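Local coordinates for beta-phenylalanine aminotransferase (Variovorax paradoxus, PDB 4AO9), which transfers the amino group of beta-phenylalanine, probably to a keto-acid acceptor, using pyridoxal-5'-phosphate as cofactor in the manner of class-III aminotransferases, at residues R35-A40 / L404-L409; G181-F186 / T193-D198; F259-T264 / G271-L276. All coordinates share one frame; numbering follows the deposited sequence.

In the fold
The three contacts fall into two regions of a fold type I aminotransferase chain. Contact 1 ties the N-terminal helix 23-40 to helix 398-410, late in the chain, and contacts 2 and 3 are nested in the loop it closes. Its centre lies about 34 Å from that of contact 2 and about 35 Å from that of contact 3. The other two follow one another in sequence and are built round the seven-stranded sheet: contact 2 in the connection between neighbouring strands 171-175 and 198-202, contact 3 at the C-terminal end of strand 256-260. Their nearest atoms are about 6 Å apart, and both contribute residues to the pyridoxal-5'-phosphate pocket, whereas contact 1 contributes none.

Contact 1: residues R35-A40 / L404-L409; sequences RRFTDA and LFFHLL
Phe37 and Phe406 meet as an offset edge-to-face aromatic pair, with ring centroids 5.2 Å apart and planes at 65°. Phe406 presents the edge: its CE1 sits over one face of the Phe37 ring, displaced toward the rim, and comes within 3.6 Å of Phe37 CG. The neighbouring atom Phe406 CD1 leans on the same part of the ring, 3.7 Å from Phe37 CD1. Phe37 reaches across the gap because its CG is anti to the backbone N (chi1 172°), while CG of Phe406 lies beside its own backbone N, and the two side chains cross at about a right angle. Within helix 398-410, Phe405 CD2 lies over the centre of one face of the Phe406 ring.

A further apolar contact is made by Leu409, one helical turn on from Phe406, which brings CD1 to the edge of Phe37, near the ring plane, at 3.6 Å from Phe37 CE1. Phe37 is thus touched on a face by one residue and on its rim by another. This is helix-to-helix packing between the N-terminal helix 23-40 and helix 398-410, late in the chain, and Phe69 and Leu71 also touch Phe37.

Polar interactions stay on the flanks. Arg35 NH1 forms a salt bridge with Asp39 OD2 at 2.8 Å, linking successive turns of helix 23-40; OD2 is met on the anti side but 28° out of the carboxylate plane, and the bond is bent. Arg36 has a salt bridge to Asp32, and on helix 398-410, His407 NE2 is hydrogen-bonded to Ala438 O and Ser441 OG of helix 429-445.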
# COMPACT_ATOMS: atom_id res chain seq x y z
N ARG A 35 22.23 14.28 -25.45
CA ARG A 35 22.19 15.69 -25.81
C ARG A 35 20.90 16.08 -26.51
O ARG A 35 20.28 17.09 -26.17
CB ARG A 35 23.39 16.08 -26.69
CG ARG A 35 23.43 17.58 -26.99
CD ARG A 35 24.37 17.94 -28.12
NE ARG A 35 24.04 17.31 -29.40
CZ ARG A 35 22.98 17.62 -30.16
NH1 ARG A 35 22.10 18.53 -29.76
NH2 ARG A 35 22.79 16.98 -31.31
N ARG A 36 20.49 15.28 -27.50
CA ARG A 36 19.27 15.56 -28.25
C ARG A 36 18.04 15.50 -27.34
O ARG A 36 17.17 16.36 -27.41
CB ARG A 36 19.13 14.59 -29.44
CG ARG A 36 20.04 14.94 -30.63
CD ARG A 36 19.77 14.05 -31.84
NE ARG A 36 20.37 12.72 -31.71
CZ ARG A 36 19.72 11.62 -31.34
NH1 ARG A 36 18.42 11.68 -31.05
NH2 ARG A 36 20.36 10.46 -31.25
N PHE A 37 18.01 14.49 -26.47
CA PHE A 37 16.94 14.35 -25.48
C PHE A 37 16.88 15.57 -24.56
O PHE A 37 15.81 16.15 -24.34
CB PHE A 37 17.14 13.05 -24.69
CG PHE A 37 16.22 12.89 -23.51
CD1 PHE A 37 14.96 12.31 -23.66
CD2 PHE A 37 16.61 13.32 -22.25
CE1 PHE A 37 14.11 12.17 -22.57
CE2 PHE A 37 15.77 13.19 -21.15
CZ PHE A 37 14.51 12.60 -21.32
N THR A 38 18.04 15.98 -24.05
CA THR A 38 18.13 17.14 -23.16
C THR A 38 17.66 18.43 -23.85
O THR A 38 16.85 19.16 -23.30
CB THR A 38 19.57 17.32 -22.63
OG1 THR A 38 19.93 16.17 -21.84
CG2 THR A 38 19.70 18.57 -21.77
N ASP A 39 18.17 18.68 -25.06
CA ASP A 39 17.85 19.91 -25.79
C ASP A 39 16.38 20.03 -26.14
O ASP A 39 15.82 21.13 -26.16
CB ASP A 39 18.70 20.03 -27.06
CG ASP A 39 20.18 20.23 -26.77
OD1 ASP A 39 20.54 20.47 -25.60
OD2 ASP A 39 20.98 20.13 -27.72
N ALA A 40 15.75 18.88 -26.39
CA ALA A 40 14.35 18.83 -26.81
C ALA A 40 13.36 18.91 -25.65
O ALA A 40 12.17 19.14 -25.88
CB ALA A 40 14.10 17.55 -27.61
N LEU A 404 17.71 2.23 -27.69
CA LEU A 404 16.35 1.86 -28.11
C LEU A 404 15.29 2.80 -27.54
O LEU A 404 14.43 3.30 -28.27
CB LEU A 404 16.02 0.41 -27.71
CG LEU A 404 14.60 -0.06 -28.06
CD1 LEU A 404 14.31 -0.01 -29.57
CD2 LEU A 404 14.40 -1.47 -27.54
N PHE A 405 15.37 3.03 -26.23
CA PHE A 405 14.45 3.92 -25.53
C PHE A 405 14.40 5.31 -26.15
O PHE A 405 13.32 5.83 -26.45
CB PHE A 405 14.81 4.00 -24.03
CG PHE A 405 13.99 5.01 -23.28
CD1 PHE A 405 12.69 4.70 -22.86
CD2 PHE A 405 14.50 6.28 -23.02
CE1 PHE A 405 11.92 5.64 -22.18
CE2 PHE A 405 13.73 7.23 -22.33
CZ PHE A 405 12.44 6.90 -21.92
N PHE A 406 15.57 5.91 -26.37
CA PHE A 406 15.64 7.26 -26.95
C PHE A 406 15.19 7.29 -28.40
O PHE A 406 14.51 8.23 -28.83
CB PHE A 406 17.04 7.86 -26.79
CG PHE A 406 17.40 8.17 -25.37
CD1 PHE A 406 16.71 9.15 -24.65
CD2 PHE A 406 18.44 7.49 -24.73
CE1 PHE A 406 17.04 9.43 -23.33
CE2 PHE A 406 18.77 7.76 -23.41
CZ PHE A 406 18.06 8.74 -22.71
N HIS A 407 15.54 6.24 -29.15
CA HIS A 407 15.05 6.09 -30.51
C HIS A 407 13.52 6.07 -30.55
O HIS A 407 12.91 6.74 -31.38
CB HIS A 407 15.62 4.83 -31.18
CG HIS A 407 15.01 4.55 -32.52
ND1 HIS A 407 15.38 5.24 -33.66
CD2 HIS A 407 14.04 3.69 -32.90
CE1 HIS A 407 14.67 4.80 -34.68
NE2 HIS A 407 13.85 3.86 -34.25
N LEU A 408 12.91 5.29 -29.66
CA LEU A 408 11.46 5.19 -29.64
C LEU A 408 10.83 6.54 -29.32
O LEU A 408 9.84 6.93 -29.95
CB LEU A 408 10.99 4.08 -28.68
CG LEU A 408 11.26 2.66 -29.19
CD1 LEU A 408 11.00 1.66 -28.06
CD2 LEU A 408 10.42 2.32 -30.42
N LEU A 409 11.42 7.29 -28.38
CA LEU A 409 10.94 8.66 -28.13
C LEU A 409 10.96 9.49 -29.40
O LEU A 409 10.00 10.21 -29.68
CB LEU A 409 11.74 9.36 -27.03
CG LEU A 409 11.63 8.84 -25.60
CD1 LEU A 409 12.50 9.67 -24.68
CD2 LEU A 409 10.18 8.85 -25.09

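Contact 2: residues G181-F186 / T193-D198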
# COMPACT_ATOMS: atom_id res chain seq x y z
N GLY A 181 7.44 -7.13 -5.29
CA GLY A 181 7.15 -5.82 -4.71
C GLY A 181 8.35 -5.15 -4.11
O GLY A 181 9.46 -5.68 -4.16
N GLY A 182 8.10 -3.99 -3.50
CA GLY A 182 9.16 -3.07 -3.08
C GLY A 182 10.12 -3.59 -2.03
O GLY A 182 11.26 -3.12 -1.94
N VAL A 183 9.65 -4.55 -1.23
CA VAL A 183 10.50 -5.16 -0.21
C VAL A 183 10.58 -6.67 -0.41
O VAL A 183 10.89 -7.40 0.52
CB VAL A 183 10.04 -4.80 1.22
CG1 VAL A 183 10.26 -3.31 1.50
CG2 VAL A 183 8.57 -5.18 1.44
N LEU A 184 10.29 -7.13 -1.64
CA LEU A 184 10.35 -8.56 -1.97
C LEU A 184 10.94 -8.81 -3.35
O LEU A 184 10.29 -9.37 -4.23
CB LEU A 184 8.95 -9.19 -1.88
CG LEU A 184 8.27 -9.24 -0.50
CD1 LEU A 184 6.81 -9.61 -0.68
CD2 LEU A 184 8.96 -10.24 0.43
N GLY A 185 12.20 -8.42 -3.52
CA GLY A 185 12.89 -8.53 -4.81
C GLY A 185 14.13 -9.38 -4.69
O GLY A 185 14.78 -9.40 -3.64
N PHE A 186 14.45 -10.10 -5.76
CA PHE A 186 15.57 -11.04 -5.77
C PHE A 186 16.36 -10.96 -7.05
O PHE A 186 15.79 -10.93 -8.13
CB PHE A 186 15.04 -12.47 -5.54
CG PHE A 186 14.23 -12.56 -4.29
CD1 PHE A 186 14.84 -12.80 -3.06
CD2 PHE A 186 12.85 -12.31 -4.31
CE1 PHE A 186 14.11 -12.81 -1.89
CE2 PHE A 186 12.11 -12.33 -3.16
CZ PHE A 186 12.73 -12.57 -1.93
N THR A 193 16.74 -4.08 -0.24
CA THR A 193 15.53 -3.60 0.42
C THR A 193 14.57 -4.72 0.84
O THR A 193 13.51 -4.46 1.37
CB THR A 193 14.74 -2.60 -0.45
OG1 THR A 193 14.63 -3.11 -1.78
CG2 THR A 193 15.46 -1.25 -0.50
N THR A 194 14.97 -5.97 0.61
CA THR A 194 14.06 -7.09 0.88
C THR A 194 13.98 -7.43 2.37
O THR A 194 15.00 -7.51 3.05
CB THR A 194 14.44 -8.29 0.01
OG1 THR A 194 14.20 -7.93 -1.35
CG2 THR A 194 13.61 -9.53 0.35
N VAL A 195 12.75 -7.60 2.85
CA VAL A 195 12.50 -7.94 4.26
C VAL A 195 13.19 -9.25 4.63
O VAL A 195 13.23 -10.18 3.83
CB VAL A 195 10.98 -8.06 4.54
CG1 VAL A 195 10.68 -8.77 5.89
CG2 VAL A 195 10.35 -6.69 4.53
N PRO A 196 13.74 -9.32 5.85
CA PRO A 196 14.54 -10.47 6.24
C PRO A 196 13.75 -11.71 6.69
O PRO A 196 13.99 -12.23 7.78
CB PRO A 196 15.38 -9.91 7.41
CG PRO A 196 14.49 -8.88 8.01
CD PRO A 196 13.80 -8.24 6.85
N PHE A 197 12.84 -12.18 5.84
CA PHE A 197 12.34 -13.55 5.98
C PHE A 197 13.49 -14.51 5.67
O PHE A 197 14.53 -14.10 5.12
CB PHE A 197 11.20 -13.83 4.98
CG PHE A 197 9.91 -13.12 5.28
CD1 PHE A 197 9.02 -13.63 6.23
CD2 PHE A 197 9.55 -11.99 4.57
CE1 PHE A 197 7.79 -12.99 6.49
CE2 PHE A 197 8.32 -11.34 4.82
CZ PHE A 197 7.45 -11.84 5.78
N ASP A 198 13.30 -15.78 6.01
CA ASP A 198 14.26 -16.82 5.65
C ASP A 198 14.03 -17.28 4.21
O ASP A 198 13.32 -18.26 3.97
CB ASP A 198 14.17 -18.00 6.62
CG ASP A 198 15.17 -19.09 6.29
OD1 ASP A 198 16.25 -18.76 5.74
OD2 ASP A 198 14.86 -20.26 6.55
O HOH W 1 13.29 -5.34 -2.24
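Thr194 has OG1 beside its backbone N and anti to the carbonyl carbon (chi1 -65°), which aims the hydroxyl at Gly185 and leaves CG2 for Phe186. OG1 donates to Gly185 O at 2.8 Å, in the carbonyl plane and on a lone pair, and CG2 lies 3.9 Å from Phe186 CZ. In Val183, CG1 takes the place beside the backbone N and touches Thr193 O at 3.4 Å, while CB faces Val195 CG2 at 3.8 Å.

The backbones join through Val195 N, which donates to Val183 O at 3.0 Å with an N-H...O angle of 160°. The same oxygen receives a CA-H...O contact from Thr194 CA at 3.2 Å. A water bridges Gly182, Thr193 and Thr194, donating to Gly182 O and to Thr194 OG1 and lying 2.6 Å from Thr193 OG1, with which it is also hydrogen-bonded.

Met158 of the second subunit packs on Val183, and Ala316 of that subunit on Thr193. Residues 181-184 form a type I beta turn whose first residue, Gly181, touches pyridoxal-5'-phosphate, so the loop linking strands 171-175 and 198-202 of the sheet is folded on itself between the cofactor and the dimer interface.

Contact 3: residues F259-T264 / G271-L276; sequences FDEVMT and GLANKL. With PLP (pyridoxal-5'-phosphate), chain C.
Glu261 OE1 accepts two hydrogen bonds, one from its own segment and one from across the contact. Thr264 OG1 donates at 2.7 Å to the anti lone pair of OE1, and Ala273 N donates at 3.2 Å from above the carboxylate plane. These bonds fix the rotation of the carboxylate, whose chain is bent at chi2 (-143°) toward the first turn of helix 272-276. The bond from Ala273 N at the start of the helix would probably favour the charged form. A water extends the grip, donating to Glu261 OE2 at 2.7 Å and accepting from Asn274 N. The adjacent backbone N, that of Leu272, donates to Thr264 O at 3.2 Å, from 44° out of the carbonyl plane. Gly271 occupies the N-cap position.

Beyond the polar core, Ala273 CB lies 3.5 Å from Phe259 CD2, and Thr264 CB lies 3.8 Å from Leu272 CB.

The opposite flank of the 259-264 segment serves the cofactor. Asp260 OD2 is 2.8 Å from N1 of pyridoxal-5'-phosphate, the pyridine-nitrogen partner usual in fold type I enzymes, and its OD1 accepts from Val262 N in an Asx turn. Val262 CG1 packs on the pyridine ring, 3.5 Å from C4. His180 and Asn156 also bond to Asp260 OD2.

Strand 256-260 pairs with strand 282-286 on one side and 221-226 on the other, and with helix 272-276 it forms the start of a beta-alpha-beta unit that ends in strand 282-286.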
# COMPACT_ATOMS: atom_id res chain seq x y z
N PHE A 259 1.15 -18.52 -6.29
CA PHE A 259 1.42 -17.85 -7.55
C PHE A 259 1.19 -16.35 -7.41
O PHE A 259 0.08 -15.90 -7.08
CB PHE A 259 0.54 -18.38 -8.68
CG PHE A 259 1.00 -19.68 -9.31
CD1 PHE A 259 2.35 -19.97 -9.52
CD2 PHE A 259 0.05 -20.58 -9.77
CE1 PHE A 259 2.74 -21.16 -10.14
CE2 PHE A 259 0.43 -21.79 -10.38
CZ PHE A 259 1.77 -22.08 -10.56
N ASP A 260 2.23 -15.59 -7.72
CA ASP A 260 2.13 -14.15 -7.84
C ASP A 260 1.63 -13.84 -9.25
O ASP A 260 2.40 -13.89 -10.21
CB ASP A 260 3.51 -13.52 -7.57
CG ASP A 260 3.49 -12.00 -7.68
OD1 ASP A 260 2.53 -11.44 -8.26
OD2 ASP A 260 4.43 -11.37 -7.19
N GLU A 261 0.34 -13.55 -9.35
CA GLU A 261 -0.28 -13.19 -10.64
C GLU A 261 -0.61 -11.71 -10.70
O GLU A 261 -1.48 -11.28 -11.47
CB GLU A 261 -1.49 -14.07 -10.95
CG GLU A 261 -1.14 -15.56 -11.11
CD GLU A 261 -1.95 -16.23 -12.18
OE1 GLU A 261 -1.64 -16.02 -13.37
OE2 GLU A 261 -2.91 -16.94 -11.84
N VAL A 262 0.13 -10.90 -9.95
CA VAL A 262 -0.08 -9.45 -10.01
C VAL A 262 0.00 -8.96 -11.46
O VAL A 262 -0.80 -8.14 -11.89
CB VAL A 262 0.89 -8.68 -9.09
CG1 VAL A 262 0.86 -7.17 -9.37
CG2 VAL A 262 0.58 -8.97 -7.62
N MET A 263 0.96 -9.49 -12.21
CA MET A 263 1.05 -9.20 -13.64
C MET A 263 0.34 -10.27 -14.49
O MET A 263 -0.42 -9.96 -15.40
CB MET A 263 2.51 -9.07 -14.05
CG MET A 263 2.72 -8.27 -15.29
SD MET A 263 4.46 -7.88 -15.43
CE MET A 263 4.63 -6.36 -14.52
N THR A 264 0.58 -11.55 -14.20
CA THR A 264 0.14 -12.61 -15.11
C THR A 264 -1.38 -12.85 -15.15
O THR A 264 -1.88 -13.57 -16.03
CB THR A 264 0.86 -13.95 -14.87
OG1 THR A 264 0.55 -14.44 -13.56
CG2 THR A 264 2.38 -13.79 -15.00
N GLY A 271 -6.51 -15.73 -16.31
CA GLY A 271 -5.14 -15.66 -15.81
C GLY A 271 -4.25 -16.79 -16.31
O GLY A 271 -4.73 -17.82 -16.79
N LEU A 272 -2.95 -16.60 -16.16
CA LEU A 272 -1.98 -17.55 -16.69
C LEU A 272 -2.01 -18.92 -16.00
O LEU A 272 -1.98 -19.94 -16.68
CB LEU A 272 -0.57 -16.95 -16.68
CG LEU A 272 0.50 -17.76 -17.43
CD1 LEU A 272 0.10 -18.03 -18.87
CD2 LEU A 272 1.83 -17.04 -17.37
N ALA A 273 -2.10 -18.96 -14.67
CA ALA A 273 -2.08 -20.25 -13.97
C ALA A 273 -3.22 -21.15 -14.43
O ALA A 273 -3.01 -22.35 -14.65
CB ALA A 273 -2.10 -20.05 -12.46
N ASN A 274 -4.41 -20.57 -14.61
CA ASN A 274 -5.54 -21.34 -15.14
C ASN A 274 -5.33 -21.85 -16.55
O ASN A 274 -5.70 -22.99 -16.86
CB ASN A 274 -6.86 -20.56 -15.03
CG ASN A 274 -7.39 -20.55 -13.62
OD1 ASN A 274 -7.30 -21.55 -12.91
ND2 ASN A 274 -7.94 -19.41 -13.20
N LYS A 275 -4.72 -21.03 -17.40
CA LYS A 275 -4.38 -21.45 -18.76
C LYS A 275 -3.42 -22.65 -18.75
O LYS A 275 -3.56 -23.59 -19.55
CB LYS A 275 -3.77 -20.29 -19.55
CG LYS A 275 -3.57 -20.60 -21.04
CD LYS A 275 -3.25 -19.35 -21.83
CE LYS A 275 -3.10 -19.66 -23.32
NZ LYS A 275 -1.83 -20.39 -23.60
N LEU A 276 -2.45 -22.62 -17.83
CA LEU A 276 -1.45 -23.68 -17.69
C LEU A 276 -1.99 -24.92 -16.98
O LEU A 276 -1.39 -26.00 -17.04
CB LEU A 276 -0.21 -23.16 -16.95
CG LEU A 276 0.55 -22.02 -17.64
CD1 LEU A 276 1.62 -21.45 -16.73
CD2 LEU A 276 1.14 -22.47 -19.00
N1 PLP C . 4.47 -8.68 -8.11
C2 PLP C . 4.54 -8.52 -9.43
C2A PLP C . 4.73 -9.78 -10.28
C3 PLP C . 4.41 -7.25 -10.00
O3 PLP C . 4.47 -7.14 -11.23
C4 PLP C . 4.22 -6.11 -9.20
C4A PLP C . 4.06 -4.69 -9.77
C5 PLP C . 4.19 -6.33 -7.81
C6 PLP C . 4.32 -7.63 -7.30
C5A PLP C . 4.02 -5.17 -6.81
O4P PLP C . 2.83 -4.50 -6.85
P PLP C . 2.81 -3.00 -6.26
O1P PLP C . 3.76 -2.13 -7.18
O2P PLP C . 3.36 -3.02 -4.80
O3P PLP C . 1.38 -2.59 -6.28
O HOH W 2 -4.97 -18.02 -13.26